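Local coordinates for protein beta-galacturonidase (Eisenbergiella tayi, PDB 6NCW) that acts as a family 2 glycoside hydrolase with beta-galacturonidase activity, splitting beta-linked galacturonic acid from its glycosides, at residues Leu318-Cys323 and Thr362-His367; Tyr371-Leu376 and Ser399-Arg404. All coordinates share one frame; numbering follows the deposited sequence.

Contact 1: residues Leu318-Cys323 and Thr362-His367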
# COMPACT_ATOMS: atom_id res chain seq x y z
N LEU A 318 -18.45 -0.57 -29.45
CA LEU A 318 -18.72 0.65 -28.70
C LEU A 318 -17.43 1.43 -28.44
O LEU A 318 -17.41 2.66 -28.50
CB LEU A 318 -19.43 0.28 -27.39
CG LEU A 318 -19.89 1.40 -26.45
CD1 LEU A 318 -21.02 2.21 -27.08
CD2 LEU A 318 -20.33 0.80 -25.12
N PHE A 319 -16.33 0.72 -28.16
CA PHE A 319 -15.05 1.40 -27.94
C PHE A 319 -14.54 2.01 -29.24
O PHE A 319 -14.10 3.17 -29.26
CB PHE A 319 -14.02 0.42 -27.36
CG PHE A 319 -12.72 1.08 -26.94
CD1 PHE A 319 -12.64 1.80 -25.75
CD2 PHE A 319 -11.59 0.97 -27.73
CE1 PHE A 319 -11.44 2.41 -25.35
CE2 PHE A 319 -10.39 1.58 -27.35
CZ PHE A 319 -10.32 2.30 -26.15
N LEU A 320 -14.61 1.24 -30.33
CA LEU A 320 -14.22 1.75 -31.64
C LEU A 320 -15.05 2.97 -32.03
O LEU A 320 -14.51 3.94 -32.57
CB LEU A 320 -14.34 0.65 -32.70
CG LEU A 320 -13.48 -0.61 -32.45
CD1 LEU A 320 -13.81 -1.72 -33.44
CD2 LEU A 320 -12.00 -0.26 -32.55
N ASP A 321 -16.36 2.94 -31.76
CA ASP A 321 -17.20 4.12 -31.97
C ASP A 321 -16.62 5.33 -31.25
O ASP A 321 -16.56 6.43 -31.81
CB ASP A 321 -18.64 3.91 -31.47
CG ASP A 321 -19.49 3.01 -32.38
OD1 ASP A 321 -20.55 2.55 -31.89
OD2 ASP A 321 -19.10 2.74 -33.55
N LEU A 322 -16.23 5.16 -29.99
CA LEU A 322 -15.71 6.29 -29.23
C LEU A 322 -14.36 6.77 -29.78
O LEU A 322 -14.04 7.96 -29.67
CB LEU A 322 -15.59 5.94 -27.76
CG LEU A 322 -16.92 5.78 -27.01
CD1 LEU A 322 -16.74 4.93 -25.73
CD2 LEU A 322 -17.53 7.14 -26.67
N CYS A 323 -13.58 5.87 -30.38
CA CYS A 323 -12.34 6.30 -31.03
C CYS A 323 -12.64 7.06 -32.32
O CYS A 323 -12.00 8.08 -32.60
CB CYS A 323 -11.44 5.10 -31.32
SG CYS A 323 -10.75 4.22 -29.84
N THR A 362 -15.45 -8.00 -41.39
CA THR A 362 -16.83 -7.81 -41.83
C THR A 362 -17.58 -6.86 -40.90
O THR A 362 -18.32 -5.99 -41.35
CB THR A 362 -17.55 -9.16 -41.94
OG1 THR A 362 -16.80 -10.02 -42.80
CG2 THR A 362 -18.96 -8.99 -42.50
N ALA A 363 -17.35 -6.98 -39.59
CA ALA A 363 -18.09 -6.17 -38.63
C ALA A 363 -17.54 -4.75 -38.53
O ALA A 363 -18.32 -3.80 -38.38
CB ALA A 363 -18.06 -6.84 -37.26
N HIS A 364 -16.22 -4.58 -38.65
CA HIS A 364 -15.52 -3.34 -38.31
C HIS A 364 -15.07 -2.56 -39.53
O HIS A 364 -14.42 -1.52 -39.36
CB HIS A 364 -14.29 -3.64 -37.43
CG HIS A 364 -14.63 -4.25 -36.11
ND1 HIS A 364 -13.68 -4.64 -35.20
CD2 HIS A 364 -15.83 -4.55 -35.55
CE1 HIS A 364 -14.27 -5.14 -34.13
NE2 HIS A 364 -15.58 -5.10 -34.31
N TYR A 365 -15.42 -3.00 -40.74
CA TYR A 365 -14.90 -2.41 -41.97
C TYR A 365 -15.02 -0.89 -41.99
O TYR A 365 -14.16 -0.20 -42.54
CB TYR A 365 -15.65 -2.99 -43.18
CG TYR A 365 -15.03 -2.57 -44.49
CD1 TYR A 365 -14.07 -3.38 -45.12
CD2 TYR A 365 -15.37 -1.36 -45.09
CE1 TYR A 365 -13.49 -2.99 -46.33
CE2 TYR A 365 -14.79 -0.97 -46.28
CZ TYR A 365 -13.86 -1.78 -46.91
OH TYR A 365 -13.29 -1.37 -48.10
N ASN A 366 -16.11 -0.35 -41.43
CA ASN A 366 -16.44 1.05 -41.65
C ASN A 366 -15.77 2.01 -40.69
O ASN A 366 -15.90 3.22 -40.90
CB ASN A 366 -17.96 1.25 -41.56
CG ASN A 366 -18.70 0.58 -42.70
OD1 ASN A 366 -18.25 0.63 -43.84
ND2 ASN A 366 -19.83 -0.06 -42.40
N HIS A 367 -15.10 1.53 -39.65
CA HIS A 367 -14.59 2.42 -38.60
C HIS A 367 -13.44 3.26 -39.14
O HIS A 367 -12.38 2.70 -39.44
CB HIS A 367 -14.13 1.63 -37.37
CG HIS A 367 -15.27 1.11 -36.54
ND1 HIS A 367 -15.94 1.89 -35.62
CD2 HIS A 367 -15.87 -0.10 -36.51
CE1 HIS A 367 -16.91 1.19 -35.06
NE2 HIS A 367 -16.89 -0.03 -35.59
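L320 on helix 317-326 reaches across to two imidazoles, those of H364 and H367, and its side chain is worth following outward. CB comes first: it sits over one face of the H367 ring, 3.7 Å from the ring centroid and displaced toward the rim, with CE1 as its nearest ring atom. With CG set anti to the carbonyl carbon (chi1 -60°) and the second torsion extended, the chain carries on from H367 to H364. There CD1 ends over a face of the H364 ring, 3.6 Å from the centroid and 18° off the normal, so one leucine makes two CH-pi contacts with two different rings. CD1 is also 4.0 Å from CD2 of H367, so it lies close to both imidazoles. The leucine leans on V330 and E332 of strand 329-333 as well.

The two rings are brought together by a type I turn from H364 to H367, closed by H367 N to H364 O at 3.1 Å. Each is also fixed by a polar partner: H364 ND1 bonds to E332, and H367 ND1 to D324, one helical turn beyond L320. D321 comes at H367 differently, at its edge. Its OD2 lies near the ring plane, 3.1 Å from CE1, with carboxylate and imidazole planes 37° apart; the strongest partner of this carboxylate, however, lies outside both segments, R3, which forms a salt bridge with OD1 and so balances its charge.

All four touching residues are buried. The arrangement is that of the TIM barrel: the helix before strand 329-333 and the end of the helix after it, 349-364, pack side by side on the barrel's outside.

Contact 2: residues Tyr371-Leu376 and Ser399-Arg404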
# COMPACT_ATOMS: atom_id res chain seq x y z
N TYR A 371 -6.85 2.16 -38.85
CA TYR A 371 -6.01 2.48 -39.99
C TYR A 371 -5.12 1.32 -40.43
O TYR A 371 -4.54 1.39 -41.52
CB TYR A 371 -5.15 3.72 -39.70
CG TYR A 371 -3.98 3.43 -38.78
CD1 TYR A 371 -4.15 3.35 -37.40
CD2 TYR A 371 -2.71 3.21 -39.31
CE1 TYR A 371 -3.09 3.09 -36.57
CE2 TYR A 371 -1.64 2.93 -38.50
CZ TYR A 371 -1.83 2.87 -37.13
OH TYR A 371 -0.76 2.58 -36.36
N ILE A 372 -5.06 0.24 -39.65
CA ILE A 372 -4.18 -0.88 -39.97
C ILE A 372 -4.74 -2.14 -39.34
O ILE A 372 -5.32 -2.11 -38.25
CB ILE A 372 -2.74 -0.58 -39.48
CG1 ILE A 372 -1.77 -1.66 -39.95
CG2 ILE A 372 -2.72 -0.43 -37.97
CD1 ILE A 372 -0.33 -1.29 -39.72
N TRP A 373 -4.58 -3.27 -40.04
CA TRP A 373 -4.92 -4.58 -39.50
C TRP A 373 -3.66 -5.30 -39.05
O TRP A 373 -2.70 -5.41 -39.81
CB TRP A 373 -5.65 -5.45 -40.53
CG TRP A 373 -6.96 -4.89 -41.07
CD1 TRP A 373 -7.23 -4.55 -42.37
CD2 TRP A 373 -8.17 -4.67 -40.34
NE1 TRP A 373 -8.53 -4.11 -42.49
CE2 TRP A 373 -9.13 -4.17 -41.26
CE3 TRP A 373 -8.54 -4.82 -39.00
CZ2 TRP A 373 -10.43 -3.82 -40.87
CZ3 TRP A 373 -9.83 -4.47 -38.61
CH2 TRP A 373 -10.76 -3.98 -39.55
N GLY A 374 -3.70 -5.87 -37.84
CA GLY A 374 -2.59 -6.66 -37.36
C GLY A 374 -2.93 -8.13 -37.26
O GLY A 374 -4.11 -8.49 -37.14
N ILE A 375 -1.93 -9.00 -37.29
CA ILE A 375 -2.18 -10.42 -37.05
C ILE A 375 -1.10 -11.01 -36.15
O ILE A 375 0.02 -10.49 -36.08
CB ILE A 375 -2.27 -11.24 -38.36
CG1 ILE A 375 -0.96 -11.15 -39.16
CG2 ILE A 375 -3.44 -10.80 -39.21
CD1 ILE A 375 -1.00 -11.99 -40.44
N LEU A 376 -1.46 -12.08 -35.45
CA LEU A 376 -0.50 -13.05 -34.92
C LEU A 376 0.65 -12.39 -34.15
O LEU A 376 1.83 -12.64 -34.41
CB LEU A 376 0.05 -13.92 -36.05
CG LEU A 376 -0.99 -14.72 -36.83
CD1 LEU A 376 -0.27 -15.59 -37.87
CD2 LEU A 376 -1.89 -15.55 -35.89
N SER A 399 -8.19 -10.01 -49.20
CA SER A 399 -9.42 -10.34 -49.92
C SER A 399 -10.64 -9.67 -49.29
O SER A 399 -11.63 -9.45 -49.98
CB SER A 399 -9.62 -11.85 -49.96
OG SER A 399 -10.16 -12.34 -48.74
N LEU A 400 -10.58 -9.36 -47.99
CA LEU A 400 -11.72 -8.73 -47.32
C LEU A 400 -11.60 -7.22 -47.29
O LEU A 400 -12.62 -6.52 -47.23
CB LEU A 400 -11.87 -9.24 -45.89
CG LEU A 400 -12.16 -10.73 -45.71
CD1 LEU A 400 -12.00 -11.13 -44.25
CD2 LEU A 400 -13.55 -11.05 -46.21
N ASP A 401 -10.37 -6.70 -47.31
CA ASP A 401 -10.14 -5.26 -47.25
C ASP A 401 -8.87 -4.95 -48.02
O ASP A 401 -7.77 -4.99 -47.46
CB ASP A 401 -10.04 -4.78 -45.80
CG ASP A 401 -9.71 -3.31 -45.69
OD1 ASP A 401 -9.80 -2.78 -44.56
OD2 ASP A 401 -9.36 -2.69 -46.73
N PRO A 402 -8.99 -4.65 -49.31
CA PRO A 402 -7.79 -4.46 -50.13
C PRO A 402 -7.08 -3.13 -49.93
O PRO A 402 -6.04 -2.91 -50.55
CB PRO A 402 -8.33 -4.60 -51.56
CG PRO A 402 -9.76 -4.20 -51.47
CD PRO A 402 -10.23 -4.65 -50.11
N TYR A 403 -7.57 -2.25 -49.06
CA TYR A 403 -7.08 -0.88 -48.99
C TYR A 403 -6.24 -0.57 -47.76
O TYR A 403 -5.18 0.06 -47.89
CB TYR A 403 -8.26 0.09 -49.10
CG TYR A 403 -9.09 -0.19 -50.34
CD1 TYR A 403 -10.39 -0.69 -50.25
CD2 TYR A 403 -8.55 -0.00 -51.61
CE1 TYR A 403 -11.14 -0.96 -51.40
CE2 TYR A 403 -9.29 -0.28 -52.76
CZ TYR A 403 -10.57 -0.75 -52.65
OH TYR A 403 -11.28 -1.02 -53.81
N ARG A 404 -6.64 -1.01 -46.56
CA ARG A 404 -5.87 -0.70 -45.37
C ARG A 404 -4.54 -1.46 -45.35
O ARG A 404 -4.46 -2.61 -45.79
CB ARG A 404 -6.64 -1.05 -44.10
CG ARG A 404 -7.75 -0.09 -43.70
CD ARG A 404 -8.45 -0.68 -42.50
NE ARG A 404 -9.44 0.18 -41.88
CZ ARG A 404 -10.75 0.08 -42.09
NH1 ARG A 404 -11.23 -0.84 -42.93
NH2 ARG A 404 -11.59 0.89 -41.44
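Strand 370-374, carrying W373, runs past the turn in which the chain leaves helix 384-400 at D401 and swings through R404, whose CB lies 4.1 Å from the carbonyl O of Y371. D401 and W373 make the direct bond across. The indole NE1 donates to D401 OD1 over 2.8 Å at 162°, with the oxygen in the indole plane but the N-H arriving from above the carboxylate plane; the two flat groups stand nearly perpendicular. D401 has CG anti to its own N (chi1 176°), which points the carboxylate toward the strand. From the other face of the carboxylate R404 NH1 reaches the same OD1, on its syn side, at 2.9 Å, closing a salt bridge within the turn. OD2 looks after the backbone: it accepts from Y403 N at 3.0 Å, an Asx turn, and from R404 N at 3.2 Å.

This is the beta-alpha-beta unit of the TIM barrel, strand 370-374, helix 384-400 and strand 406-410, and the Asx turn sits where the helix hands over to the second strand; W373 pairs through its backbone with P405 and S407. Four N-H groups thus meet one buried carboxylate, which probably helps keep it ionised.

R404, extended from CG to NE, slants across the indole. CD comes within 3.4 Å of W373 NE1, and further out CZ2 of the indole lies over a face of the guanidinium, 3.7 Å from NH1, the two planes 60° apart. NE of R404 bonds to I370 O, tying the arginine to the start of the strand.

How the contacts relate
From the N terminus, helix 317-326 comes first; strand 329-333 and helix 349-364 follow, and contact 1 closes this loop at residues 362-367. A few residues on, strand 370-374 begins and opens contact 2, whose loop runs through helix 384-400 and ends in the turn at 401-404. The two contacts therefore lie in series, neither nested nor crossed, with centres about 14 Å apart. They do meet: R404 NH2 is 3.0 Å from Y365 O, a probable hydrogen bond that ties the turn after helix 349-364 to the one after helix 384-400. Together they join consecutive strand-helix units of the barrel.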